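Local atomic coordinates of proteasome assembly chaperone family protein (Thermoplasma acidophilum, PDB entry 3GAA), a protein that is of uncharacterised function but belongs to the PAC2 family of proteasome assembly chaperones and may therefore assist proteasome assembly. Residues A[149-154]-A[207-212]; A[192-197]-A[226-231]; A[90-95]-A[108-113]; A[41-46]-A[200-205]. One frame throughout, in Å; residues are numbered along the deposited sequence.

Contact 1. Residues A[149-154]-A[207-212]; sequences DKFKKA and NKAYNL
Phe151 and Ala209 touch beside Tyr210, whose OH is gripped by two hydrogen-bond partners, Glu121 OE1 and Lys147 NZ. The setting is the alpha/beta fold of the PAC2 family: helices 145-153 and 196-210 lie on one face of the mixed sheet, where both reach strand 181-190. The two bonds hold the Tyr210 phenol oxygen next to helix 145-153, although its ring makes no close contact with residues 149-154.

The packing itself is apolar. Phe151 starts with CG beside its backbone N (chi1 -68°), a turn that brings the far rim of the ring nearer to helix 196-210 than its CB is. Ala209 CB meets it obliquely, 3.7 Å from Phe151 CE1, and CZ of the same ring is only slightly farther off. Phe151 also meets the ring of Phe185, with the planes at about 45°, and it rests on Leu183; Ala209 shares Phe185 as a neighbour. Phe185 of strand 181-190 thus packs against both partners, and the small alanine lets the backbones come to 7.5 Å between Phe151 CA and Ala209 CA.

Towards the exposed end, Lys208 lies along Ala154. Its chain bends at chi2 (82°) after leaving anti to the backbone N, which turns CG and CE to the methyl group while CD bows away. Helix 196-210 stops just beyond, where Asn211 turns to a positive phi and Asn207 OD1 accepts a hydrogen bond from Ile214 N. Ala154 CB lies 4.1 Å from both CG and CE of Lys208.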
loop_
_atom_site.group_PDB
_atom_site.type_symbol
_atom_site.label_atom_id
_atom_site.label_comp_id
_atom_site.label_asym_id
_atom_site.label_seq_id
_atom_site.Cartn_x
_atom_site.Cartn_y
_atom_site.Cartn_z
ATOM N N ASP A 149 -21.806 -40.851 12.032
ATOM C CA ASP A 149 -22.909 -41.785 12.088
ATOM C C ASP A 149 -22.966 -42.714 10.901
ATOM O O ASP A 149 -23.161 -43.897 11.103
ATOM C CB ASP A 149 -24.226 -41.023 12.282
ATOM C CG ASP A 149 -24.426 -40.539 13.775
ATOM O OD1 ASP A 149 -23.411 -40.269 14.515
ATOM O OD2 ASP A 149 -25.616 -40.441 14.211
ATOM N N LYS A 150 -22.780 -42.206 9.681
ATOM C CA LYS A 150 -22.569 -43.067 8.508
ATOM C C LYS A 150 -21.376 -43.993 8.737
ATOM O O LYS A 150 -21.495 -45.202 8.664
ATOM C CB LYS A 150 -22.304 -42.242 7.253
ATOM C CG LYS A 150 -23.461 -41.341 6.766
ATOM C CD LYS A 150 -23.318 -40.949 5.241
ATOM C CE LYS A 150 -23.662 -39.451 4.894
ATOM N NZ LYS A 150 -22.399 -38.537 4.813
ATOM N N PHE A 151 -20.225 -43.419 9.058
ATOM C CA PHE A 151 -19.010 -44.201 9.320
ATOM C C PHE A 151 -19.133 -45.285 10.346
ATOM O O PHE A 151 -18.344 -46.207 10.353
ATOM C CB PHE A 151 -17.867 -43.302 9.771
ATOM C CG PHE A 151 -17.340 -42.384 8.711
ATOM C CD1 PHE A 151 -17.726 -42.501 7.386
ATOM C CD2 PHE A 151 -16.419 -41.403 9.057
ATOM C CE1 PHE A 151 -17.220 -41.647 6.417
ATOM C CE2 PHE A 151 -15.907 -40.535 8.103
ATOM C CZ PHE A 151 -16.315 -40.647 6.781
ATOM N N LYS A 152 -20.109 -45.162 11.220
ATOM C CA LYS A 152 -20.298 -46.110 12.322
ATOM C C LYS A 152 -20.959 -47.414 11.874
ATOM O O LYS A 152 -20.611 -48.501 12.324
ATOM C CB LYS A 152 -21.194 -45.483 13.358
ATOM C CG LYS A 152 -21.046 -46.102 14.712
ATOM C CD LYS A 152 -21.074 -45.018 15.819
ATOM C CE LYS A 152 -19.913 -43.959 15.702
ATOM N NZ LYS A 152 -20.272 -42.697 16.423
ATOM N N LYS A 153 -21.923 -47.297 10.974
ATOM C CA LYS A 153 -22.462 -48.467 10.305
ATOM C C LYS A 153 -21.348 -49.133 9.494
ATOM O O LYS A 153 -21.463 -50.286 9.136
ATOM C CB LYS A 153 -23.621 -48.081 9.385
ATOM C CG LYS A 153 -24.760 -47.329 10.083
ATOM C CD LYS A 153 -25.582 -46.404 9.116
ATOM C CE LYS A 153 -25.841 -44.965 9.748
ATOM N NZ LYS A 153 -26.627 -43.943 8.897
ATOM N N ALA A 154 -20.275 -48.404 9.185
ATOM C CA ALA A 154 -19.179 -48.939 8.375
ATOM C C ALA A 154 -18.124 -49.635 9.205
ATOM O O ALA A 154 -17.160 -50.150 8.643
ATOM C CB ALA A 154 -18.538 -47.835 7.569
ATOM N N ASN A 207 -11.591 -45.986 0.741
ATOM C CA ASN A 207 -12.399 -46.626 -0.305
ATOM C C ASN A 207 -13.846 -46.789 0.143
ATOM O O ASN A 207 -14.751 -46.655 -0.656
ATOM C CB ASN A 207 -11.818 -47.994 -0.761
ATOM C CG ASN A 207 -10.607 -47.857 -1.693
ATOM O OD1 ASN A 207 -10.455 -46.909 -2.471
ATOM N ND2 ASN A 207 -9.741 -48.823 -1.609
ATOM N N LYS A 208 -14.042 -47.084 1.414
ATOM C CA LYS A 208 -15.365 -47.152 1.979
ATOM C C LYS A 208 -16.027 -45.778 2.066
ATOM O O LYS A 208 -17.212 -45.666 1.899
ATOM C CB LYS A 208 -15.298 -47.720 3.381
ATOM C CG LYS A 208 -16.648 -48.077 3.980
ATOM C CD LYS A 208 -17.113 -49.440 3.500
ATOM C CE LYS A 208 -18.522 -49.857 3.970
ATOM N NZ LYS A 208 -18.771 -51.339 3.566
ATOM N N ALA A 209 -15.294 -44.722 2.354
ATOM C CA ALA A 209 -15.957 -43.460 2.531
ATOM C C ALA A 209 -16.276 -42.788 1.209
ATOM O O ALA A 209 -17.330 -42.157 1.118
ATOM C CB ALA A 209 -15.161 -42.539 3.424
ATOM N N TYR A 210 -15.395 -42.913 0.204
ATOM C CA TYR A 210 -15.400 -42.045 -0.989
ATOM C C TYR A 210 -15.378 -42.795 -2.284
ATOM O O TYR A 210 -15.362 -42.206 -3.357
ATOM C CB TYR A 210 -14.212 -41.083 -0.951
ATOM C CG TYR A 210 -14.402 -40.115 0.170
ATOM C CD1 TYR A 210 -15.309 -39.072 0.041
ATOM C CD2 TYR A 210 -13.792 -40.300 1.405
ATOM C CE1 TYR A 210 -15.584 -38.196 1.078
ATOM C CE2 TYR A 210 -14.064 -39.403 2.484
ATOM C CZ TYR A 210 -14.967 -38.353 2.288
ATOM O OH TYR A 210 -15.285 -37.466 3.293
ATOM N N ASN A 211 -15.357 -44.109 -2.197
ATOM C CA ASN A 211 -15.440 -44.899 -3.369
ATOM C C ASN A 211 -14.452 -44.472 -4.443
ATOM O O ASN A 211 -14.659 -44.658 -5.620
ATOM C CB ASN A 211 -16.860 -44.849 -3.871
ATOM C CG ASN A 211 -17.119 -45.904 -4.914
ATOM O OD1 ASN A 211 -17.617 -45.590 -6.018
ATOM N ND2 ASN A 211 -16.719 -47.164 -4.617
ATOM N N LEU A 212 -13.338 -43.896 -4.027
ATOM C CA LEU A 212 -12.158 -43.878 -4.874
ATOM C C LEU A 212 -12.026 -45.348 -4.995
ATOM O O LEU A 212 -12.637 -46.044 -4.163
ATOM C CB LEU A 212 -10.984 -43.293 -4.129
ATOM C CG LEU A 212 -11.287 -41.961 -3.431
ATOM C CD1 LEU A 212 -9.982 -41.200 -3.177
ATOM C CD2 LEU A 212 -12.272 -41.141 -4.255
#

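Contact 2. Residues A[192-197]-A[226-231]; sequences DIPDPG and LDEQIK
Asp227 meets Pro194 where the predicted coiled-coil helix 219-243 passes the loop that joins strand 181-190 to helix 196-210 in this PAC2-family alpha/beta fold. The aspartate can be followed outward. Its CB points at the loop, and CG stands anti to the backbone N (chi1 -168°), a torsion that carries the carboxylate out from the helix to the proline ring. CG comes to 3.8 Å from Pro194 CB and is a little farther from Pro194 CA. At the tip, OD1 takes the closest place, 3.3 Å from Pro194 CB. The two side chains cross at about a right angle, with the carboxylate oxygen set against ring carbons and no hydrogen bond formed between the segments.

Glu228 adds a lighter touch. Its chain leaves beside the backbone N and bends at chi2, which swings the carboxylate back towards the same proline. Two acidic groups thus gather near one ring, and their proximity would probably make ionisation of both somewhat less easy. An alanine in place of Asp227 would probably leave Pro194 CB without its carboxylate neighbour and open a gap beside the ring, with Glu228 OE1 still at CG.

Neighbouring residues fix the loop from its other side: Asp195 OD2 forms a salt bridge with Arg137 NH1 and accepts a hydrogen bond from Ser190 N. Pro196 packs on Val223 and Lys224 of helix 219-243, and Asp227 itself also packs on Leu42 and Pro38. At Pro194 CG the two acidic residues converge, with Asp227 OD1 at 3.5 Å and Glu228 OE1 at 3.9 Å.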
loop_
_atom_site.group_PDB
_atom_site.type_symbol
_atom_site.label_atom_id
_atom_site.label_comp_id
_atom_site.label_asym_id
_atom_site.label_seq_id
_atom_site.Cartn_x
_atom_site.Cartn_y
_atom_site.Cartn_z
ATOM N N ASP A 192 8.206 -49.483 16.637
ATOM C CA ASP A 192 9.537 -50.049 16.320
ATOM C C ASP A 192 9.597 -50.630 14.895
ATOM O O ASP A 192 10.385 -50.162 14.087
ATOM C CB ASP A 192 9.998 -51.106 17.363
ATOM C CG ASP A 192 10.440 -50.467 18.726
ATOM O OD1 ASP A 192 11.429 -50.974 19.342
ATOM O OD2 ASP A 192 9.800 -49.463 19.172
ATOM N N ILE A 193 8.746 -51.608 14.588
ATOM C CA ILE A 193 8.851 -52.344 13.322
ATOM C C ILE A 193 7.931 -51.820 12.197
ATOM O O ILE A 193 6.878 -51.224 12.491
ATOM C CB ILE A 193 8.616 -53.856 13.553
ATOM C CG1 ILE A 193 7.196 -54.156 14.062
ATOM C CG2 ILE A 193 9.708 -54.401 14.531
ATOM C CD1 ILE A 193 7.032 -53.954 15.577
ATOM N N PRO A 194 8.312 -52.029 10.912
ATOM C CA PRO A 194 7.523 -51.465 9.786
ATOM C C PRO A 194 6.102 -52.014 9.747
ATOM O O PRO A 194 5.906 -53.175 10.049
ATOM C CB PRO A 194 8.299 -51.906 8.549
ATOM C CG PRO A 194 9.665 -52.294 9.063
ATOM C CD PRO A 194 9.451 -52.816 10.431
ATOM N N ASP A 195 5.124 -51.190 9.389
ATOM C CA ASP A 195 3.722 -51.552 9.602
ATOM C C ASP A 195 2.772 -51.231 8.442
ATOM O O ASP A 195 1.921 -50.362 8.552
ATOM C CB ASP A 195 3.209 -50.894 10.875
ATOM C CG ASP A 195 1.947 -51.557 11.389
ATOM O OD1 ASP A 195 1.525 -52.574 10.763
ATOM O OD2 ASP A 195 1.369 -51.082 12.406
ATOM N N PRO A 196 2.883 -51.981 7.342
ATOM C CA PRO A 196 2.041 -51.825 6.152
ATOM C C PRO A 196 0.540 -52.002 6.355
ATOM O O PRO A 196 -0.230 -51.407 5.631
ATOM C CB PRO A 196 2.542 -52.918 5.217
ATOM C CG PRO A 196 3.855 -53.269 5.716
ATOM C CD PRO A 196 3.810 -53.101 7.188
ATOM N N GLY A 197 0.123 -52.795 7.318
ATOM C CA GLY A 197 -1.298 -52.904 7.640
ATOM C C GLY A 197 -1.910 -51.607 8.150
ATOM O O GLY A 197 -3.128 -51.429 8.059
ATOM N N LEU A 226 8.824 -48.079 0.911
ATOM C CA LEU A 226 8.694 -46.683 1.340
ATOM C C LEU A 226 9.082 -46.488 2.784
ATOM O O LEU A 226 9.761 -45.553 3.105
ATOM C CB LEU A 226 7.253 -46.197 1.174
ATOM C CG LEU A 226 6.801 -45.755 -0.219
ATOM C CD1 LEU A 226 5.239 -45.692 -0.392
ATOM C CD2 LEU A 226 7.476 -44.416 -0.466
ATOM N N ASP A 227 8.655 -47.373 3.661
ATOM C CA ASP A 227 9.057 -47.305 5.037
ATOM C C ASP A 227 10.589 -47.154 5.231
ATOM O O ASP A 227 11.024 -46.203 5.894
ATOM C CB ASP A 227 8.530 -48.520 5.778
ATOM C CG ASP A 227 8.654 -48.378 7.288
ATOM O OD1 ASP A 227 9.620 -48.975 7.849
ATOM O OD2 ASP A 227 7.813 -47.656 7.900
ATOM N N GLU A 228 11.407 -48.041 4.659
ATOM C CA GLU A 228 12.855 -47.906 4.815
ATOM C C GLU A 228 13.265 -46.498 4.404
ATOM O O GLU A 228 13.916 -45.775 5.161
ATOM C CB GLU A 228 13.649 -48.934 3.998
ATOM C CG GLU A 228 13.257 -50.470 4.204
ATOM C CD GLU A 228 12.726 -50.895 5.667
ATOM O OE1 GLU A 228 11.476 -51.192 5.823
ATOM O OE2 GLU A 228 13.568 -50.955 6.639
ATOM N N GLN A 229 12.830 -46.074 3.225
ATOM C CA GLN A 229 13.113 -44.711 2.768
ATOM C C GLN A 229 12.712 -43.617 3.753
ATOM O O GLN A 229 13.533 -42.812 4.135
ATOM C CB GLN A 229 12.452 -44.454 1.429
ATOM C CG GLN A 229 12.963 -45.347 0.318
ATOM C CD GLN A 229 12.528 -44.845 -1.015
ATOM O OE1 GLN A 229 11.669 -43.943 -1.106
ATOM N NE2 GLN A 229 13.122 -45.390 -2.069
ATOM N N ILE A 230 11.457 -43.605 4.164
ATOM C CA ILE A 230 10.983 -42.625 5.128
ATOM C C ILE A 230 11.773 -42.628 6.449
ATOM O O ILE A 230 12.009 -41.583 7.045
ATOM C CB ILE A 230 9.500 -42.883 5.474
ATOM C CG1 ILE A 230 8.589 -41.993 4.647
ATOM C CG2 ILE A 230 9.240 -42.618 6.960
ATOM C CD1 ILE A 230 8.829 -42.068 3.148
ATOM N N LYS A 231 12.141 -43.819 6.907
ATOM C CA LYS A 231 12.895 -44.003 8.138
ATOM C C LYS A 231 14.256 -43.342 8.017
ATOM O O LYS A 231 14.692 -42.680 8.920
ATOM C CB LYS A 231 13.079 -45.497 8.384
ATOM C CG LYS A 231 12.940 -45.962 9.802
ATOM C CD LYS A 231 14.292 -46.218 10.472
ATOM C CE LYS A 231 14.235 -47.286 11.599
ATOM N NZ LYS A 231 14.533 -48.693 11.114
#

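Contact 3. Residues A[90-95]-A[108-113]; sequences LVAMCE and NTLMNW
Leu90 and Trp113 approach from opposite directions, the leucine extending from its strand and the indole from its helix. They meet at the rim of the six-membered ring: Leu90 CD1 lies near the indole plane, 3.4 Å from Trp113 CZ3 and 3.7 Å from Trp113 CH2, so the methyl group abuts the edge and does not lie over a face. Trp113 reaches this place because its CG stands anti to the backbone N (chi1 -176°), sending the long ring system towards the sheet.

One turn earlier in the helix, Leu110 points the same way and brings CD1 to 4.3 Å from Ala92 CB. The short alanine and the longer leucine span a gap of 8.7 Å between Ala92 CA and Leu110 CA. No hydrogen bond joins the two segments. Leu90 is further enclosed by Tyr24 and Pro27, while Trp113 also packs on Val7 of the second subunit. Val91 and Met93 face the other side of the sheet, where helix 39-51 covers them. Strand 89-94, helix 103-117 and the parallel strand 121-130, with strand 28-32 between the two strands, make a classic beta-alpha-beta crossover.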
loop_
_atom_site.group_PDB
_atom_site.type_symbol
_atom_site.label_atom_id
_atom_site.label_comp_id
_atom_site.label_asym_id
_atom_site.label_seq_id
_atom_site.Cartn_x
_atom_site.Cartn_y
_atom_site.Cartn_z
ATOM N N LEU A 90 -7.099 -35.067 -5.170
ATOM C CA LEU A 90 -5.811 -34.502 -4.994
ATOM C C LEU A 90 -5.156 -35.193 -3.810
ATOM O O LEU A 90 -5.835 -35.728 -2.908
ATOM C CB LEU A 90 -5.916 -33.000 -4.741
ATOM C CG LEU A 90 -6.615 -32.112 -5.784
ATOM C CD1 LEU A 90 -6.489 -30.696 -5.347
ATOM C CD2 LEU A 90 -6.044 -32.234 -7.151
ATOM N N VAL A 91 -3.833 -35.186 -3.810
ATOM C CA VAL A 91 -3.086 -35.570 -2.619
ATOM C C VAL A 91 -2.083 -34.476 -2.254
ATOM O O VAL A 91 -1.373 -33.960 -3.097
ATOM C CB VAL A 91 -2.329 -36.901 -2.763
ATOM C CG1 VAL A 91 -1.344 -37.030 -1.576
ATOM C CG2 VAL A 91 -3.349 -38.124 -2.948
ATOM N N ALA A 92 -2.082 -34.103 -0.984
ATOM C CA ALA A 92 -1.182 -33.121 -0.485
ATOM C C ALA A 92 -0.318 -33.901 0.459
ATOM O O ALA A 92 -0.844 -34.590 1.330
ATOM C CB ALA A 92 -1.959 -32.047 0.233
ATOM N N MET A 93 0.993 -33.854 0.258
ATOM C CA MET A 93 1.915 -34.524 1.183
ATOM C C MET A 93 3.097 -33.711 1.503
ATOM O O MET A 93 3.640 -33.019 0.647
ATOM C CB MET A 93 2.452 -35.855 0.673
ATOM C CG MET A 93 3.319 -35.838 -0.592
ATOM S SD MET A 93 3.615 -37.602 -0.933
ATOM C CE MET A 93 4.214 -37.787 -2.606
ATOM N N CYS A 94 3.523 -33.861 2.747
ATOM C CA CYS A 94 4.738 -33.254 3.203
ATOM C C CYS A 94 5.648 -34.245 3.921
ATOM O O CYS A 94 5.270 -34.826 4.918
ATOM C CB CYS A 94 4.388 -32.097 4.102
ATOM S SG CYS A 94 5.878 -31.091 4.404
ATOM N N GLU A 95 6.846 -34.426 3.401
ATOM C CA GLU A 95 7.726 -35.497 3.838
ATOM C C GLU A 95 8.614 -35.191 5.040
ATOM O O GLU A 95 9.399 -36.045 5.435
ATOM C CB GLU A 95 8.634 -35.876 2.690
ATOM C CG GLU A 95 7.876 -36.335 1.460
ATOM C CD GLU A 95 8.751 -37.041 0.393
ATOM O OE1 GLU A 95 9.542 -36.329 -0.266
ATOM O OE2 GLU A 95 8.609 -38.287 0.161
ATOM N N ASN A 108 -3.202 -22.806 6.751
ATOM C CA ASN A 108 -3.940 -21.760 6.133
ATOM C C ASN A 108 -3.579 -21.506 4.673
ATOM O O ASN A 108 -4.427 -21.239 3.884
ATOM C CB ASN A 108 -3.774 -20.482 6.926
ATOM C CG ASN A 108 -4.662 -19.417 6.409
ATOM O OD1 ASN A 108 -5.870 -19.468 6.633
ATOM N ND2 ASN A 108 -4.114 -18.502 5.625
ATOM N N THR A 109 -2.311 -21.549 4.322
ATOM C CA THR A 109 -1.907 -21.475 2.950
ATOM C C THR A 109 -2.530 -22.629 2.160
ATOM O O THR A 109 -3.198 -22.439 1.133
ATOM C CB THR A 109 -0.373 -21.568 2.887
ATOM O OG1 THR A 109 0.197 -20.404 3.509
ATOM C CG2 THR A 109 0.134 -21.698 1.456
ATOM N N LEU A 110 -2.309 -23.841 2.640
ATOM C CA LEU A 110 -2.909 -25.019 2.026
ATOM C C LEU A 110 -4.408 -24.889 1.845
ATOM O O LEU A 110 -4.928 -25.164 0.752
ATOM C CB LEU A 110 -2.626 -26.276 2.844
ATOM C CG LEU A 110 -2.933 -27.584 2.135
ATOM C CD1 LEU A 110 -2.095 -27.750 0.854
ATOM C CD2 LEU A 110 -2.664 -28.661 3.108
ATOM N N MET A 111 -5.109 -24.470 2.892
ATOM C CA MET A 111 -6.549 -24.413 2.783
ATOM C C MET A 111 -7.049 -23.307 1.896
ATOM O O MET A 111 -8.152 -23.430 1.394
ATOM C CB MET A 111 -7.226 -24.426 4.143
ATOM C CG MET A 111 -7.193 -25.855 4.778
ATOM S SD MET A 111 -8.007 -27.068 3.696
ATOM C CE MET A 111 -9.659 -26.247 3.577
ATOM N N ASN A 112 -6.250 -22.261 1.662
ATOM C CA ASN A 112 -6.593 -21.243 0.656
ATOM C C ASN A 112 -6.550 -21.813 -0.749
ATOM O O ASN A 112 -7.422 -21.573 -1.549
ATOM C CB ASN A 112 -5.657 -20.021 0.710
ATOM C CG ASN A 112 -6.073 -18.997 1.756
ATOM O OD1 ASN A 112 -5.243 -18.483 2.510
ATOM N ND2 ASN A 112 -7.366 -18.685 1.806
ATOM N N TRP A 113 -5.531 -22.575 -1.059
ATOM C CA TRP A 113 -5.423 -23.115 -2.398
ATOM C C TRP A 113 -6.494 -24.160 -2.623
ATOM O O TRP A 113 -7.062 -24.228 -3.676
ATOM C CB TRP A 113 -4.050 -23.743 -2.546
ATOM C CG TRP A 113 -3.731 -24.267 -3.859
ATOM C CD1 TRP A 113 -3.072 -23.629 -4.802
ATOM C CD2 TRP A 113 -3.998 -25.596 -4.356
ATOM N NE1 TRP A 113 -2.908 -24.448 -5.897
ATOM C CE2 TRP A 113 -3.491 -25.656 -5.656
ATOM C CE3 TRP A 113 -4.625 -26.730 -3.825
ATOM C CZ2 TRP A 113 -3.580 -26.792 -6.455
ATOM C CZ3 TRP A 113 -4.714 -27.878 -4.630
ATOM C CH2 TRP A 113 -4.192 -27.884 -5.937
#

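Contact 4. Residues A[41-46]-A[200-205]; sequences VLAASY and LSIIEA
Ile202 and Ile203 press against Ala43 and Tyr46 where helix 196-210 crosses helix 39-51, the local axes 10.0 Å apart at a signed angle of -61°. Before the touching residues, Ser201 faces the sheet: its OG is hydrogen-bonded to Gly197 O in its own helix, and its side chain rests on Thr187. Ile202 next turns its CG2 branch to Ala43, CG2 to CB 3.8 Å, and also reaches Met125 and Thr187.

Ile203 follows with CG1 beside its backbone N. That branch runs to the aromatic ring, CG1 lying obliquely 4.0 Å from Tyr46 CD1, and its CD1 end comes within 4.4 Å of Ala43 CB. Tyr46 presents the ring because its CG is anti to the backbone N (chi1 -178°). Ala43 CB thus faces branches of two adjacent isoleucines, and Ala43 CA comes within 7.1 Å of Ile203 CA. Away from the interface, Ser45 OG donates to Val41 O, which Ser45 N approaches from the opposite face.

Across the helices the contact is wholly apolar and buried. Its hold therefore rests on shape and on the exclusion of water, with Met125 of strand 121-130 supporting both isoleucines and Ala43.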
loop_
_atom_site.group_PDB
_atom_site.type_symbol
_atom_site.label_atom_id
_atom_site.label_comp_id
_atom_site.label_asym_id
_atom_site.label_seq_id
_atom_site.Cartn_x
_atom_site.Cartn_y
_atom_site.Cartn_z
ATOM N N VAL A 41 2.173 -40.107 5.446
ATOM C CA VAL A 41 3.035 -39.930 4.253
ATOM C C VAL A 41 3.150 -41.237 3.474
ATOM O O VAL A 41 3.197 -41.260 2.247
ATOM C CB VAL A 41 4.445 -39.398 4.610
ATOM C CG1 VAL A 41 4.361 -37.983 5.202
ATOM C CG2 VAL A 41 5.058 -40.260 5.598
ATOM N N LEU A 42 3.163 -42.344 4.180
ATOM C CA LEU A 42 3.138 -43.617 3.506
ATOM C C LEU A 42 1.852 -43.812 2.763
ATOM O O LEU A 42 1.888 -44.287 1.661
ATOM C CB LEU A 42 3.368 -44.745 4.491
ATOM C CG LEU A 42 4.798 -44.818 5.062
ATOM C CD1 LEU A 42 4.859 -45.971 6.071
ATOM C CD2 LEU A 42 5.838 -45.003 3.959
ATOM N N ALA A 43 0.704 -43.460 3.316
ATOM C CA ALA A 43 -0.530 -43.549 2.509
ATOM C C ALA A 43 -0.462 -42.599 1.301
ATOM O O ALA A 43 -0.657 -43.023 0.188
ATOM C CB ALA A 43 -1.796 -43.282 3.357
ATOM N N ALA A 44 -0.137 -41.326 1.562
ATOM C CA ALA A 44 -0.036 -40.278 0.537
ATOM C C ALA A 44 0.779 -40.832 -0.573
ATOM O O ALA A 44 0.276 -40.928 -1.686
ATOM C CB ALA A 44 0.623 -39.017 1.045
ATOM N N SER A 45 2.005 -41.260 -0.289
ATOM C CA SER A 45 2.852 -41.807 -1.347
ATOM C C SER A 45 2.267 -42.975 -2.066
ATOM O O SER A 45 2.268 -42.993 -3.300
ATOM C CB SER A 45 4.145 -42.253 -0.791
ATOM O OG SER A 45 4.710 -41.115 -0.271
ATOM N N TYR A 46 1.786 -43.949 -1.305
ATOM C CA TYR A 46 1.137 -45.077 -1.922
ATOM C C TYR A 46 0.104 -44.611 -2.918
ATOM O O TYR A 46 0.168 -45.013 -4.051
ATOM C CB TYR A 46 0.454 -45.954 -0.908
ATOM C CG TYR A 46 -0.190 -47.153 -1.547
ATOM C CD1 TYR A 46 -1.555 -47.207 -1.725
ATOM C CD2 TYR A 46 0.572 -48.230 -2.000
ATOM C CE1 TYR A 46 -2.157 -48.318 -2.312
ATOM C CE2 TYR A 46 -0.020 -49.335 -2.579
ATOM C CZ TYR A 46 -1.400 -49.363 -2.730
ATOM O OH TYR A 46 -2.043 -50.413 -3.316
ATOM N N LEU A 200 -2.696 -50.017 4.878
ATOM C CA LEU A 200 -3.792 -50.732 4.261
ATOM C C LEU A 200 -5.141 -50.358 4.853
ATOM O O LEU A 200 -6.043 -50.063 4.114
ATOM C CB LEU A 200 -3.566 -52.222 4.335
ATOM C CG LEU A 200 -4.774 -53.052 3.892
ATOM C CD1 LEU A 200 -5.215 -52.739 2.421
ATOM C CD2 LEU A 200 -4.416 -54.501 4.092
ATOM N N SER A 201 -5.269 -50.285 6.168
ATOM C CA SER A 201 -6.547 -49.908 6.781
ATOM C C SER A 201 -7.067 -48.532 6.417
ATOM O O SER A 201 -8.319 -48.340 6.261
ATOM C CB SER A 201 -6.396 -49.875 8.256
ATOM O OG SER A 201 -5.958 -51.125 8.689
ATOM N N ILE A 202 -6.125 -47.577 6.359
ATOM C CA ILE A 202 -6.441 -46.210 6.021
ATOM C C ILE A 202 -6.939 -46.194 4.592
ATOM O O ILE A 202 -7.928 -45.519 4.306
ATOM C CB ILE A 202 -5.208 -45.247 6.179
ATOM C CG1 ILE A 202 -5.356 -44.226 7.338
ATOM C CG2 ILE A 202 -5.043 -44.359 4.936
ATOM C CD1 ILE A 202 -5.469 -44.766 8.721
ATOM N N ILE A 203 -6.280 -46.948 3.695
ATOM C CA ILE A 203 -6.703 -47.013 2.281
ATOM C C ILE A 203 -8.098 -47.652 2.148
ATOM O O ILE A 203 -8.882 -47.331 1.256
ATOM C CB ILE A 203 -5.682 -47.767 1.327
ATOM C CG1 ILE A 203 -4.390 -46.981 1.109
ATOM C CG2 ILE A 203 -6.273 -47.930 -0.019
ATOM C CD1 ILE A 203 -4.623 -45.551 0.939
ATOM N N GLU A 204 -8.408 -48.573 3.027
ATOM C CA GLU A 204 -9.694 -49.196 2.952
ATOM C C GLU A 204 -10.746 -48.258 3.487
ATOM O O GLU A 204 -11.862 -48.235 2.973
ATOM C CB GLU A 204 -9.689 -50.453 3.783
ATOM C CG GLU A 204 -8.923 -51.587 3.175
ATOM C CD GLU A 204 -9.259 -52.966 3.806
ATOM O OE1 GLU A 204 -10.249 -53.080 4.605
ATOM O OE2 GLU A 204 -8.529 -53.947 3.464
ATOM N N ALA A 205 -10.401 -47.529 4.557
ATOM C CA ALA A 205 -11.246 -46.421 5.081
ATOM C C ALA A 205 -11.610 -45.481 3.922
ATOM O O ALA A 205 -12.776 -45.266 3.606
ATOM C CB ALA A 205 -10.522 -45.655 6.175
#

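How the contacts relate
From the N terminus, contact 4 opens first at 41-46. Contact 3 then opens and closes, between 90-95 and 108-113, inside the long loop that contact 4 later completes. Contact 1 begins at 149-154 and contact 2 at 192-197; they close in the order contact 4 (200-205), contact 1 (207-212) and contact 2 (226-231), so these three cross one another. Contact 4 touches contact 2, where Leu226 packs on Leu42 and Ser45, and contact 3, where Val91 and Met93 meet Ala44. Contacts 1, 2 and 4 join helices 145-153, 219-243 (predicted coiled coil) and 39-51 to helix 196-210 or the loop before it, while contact 3 packs helix 103-117 on the other face of the sheet.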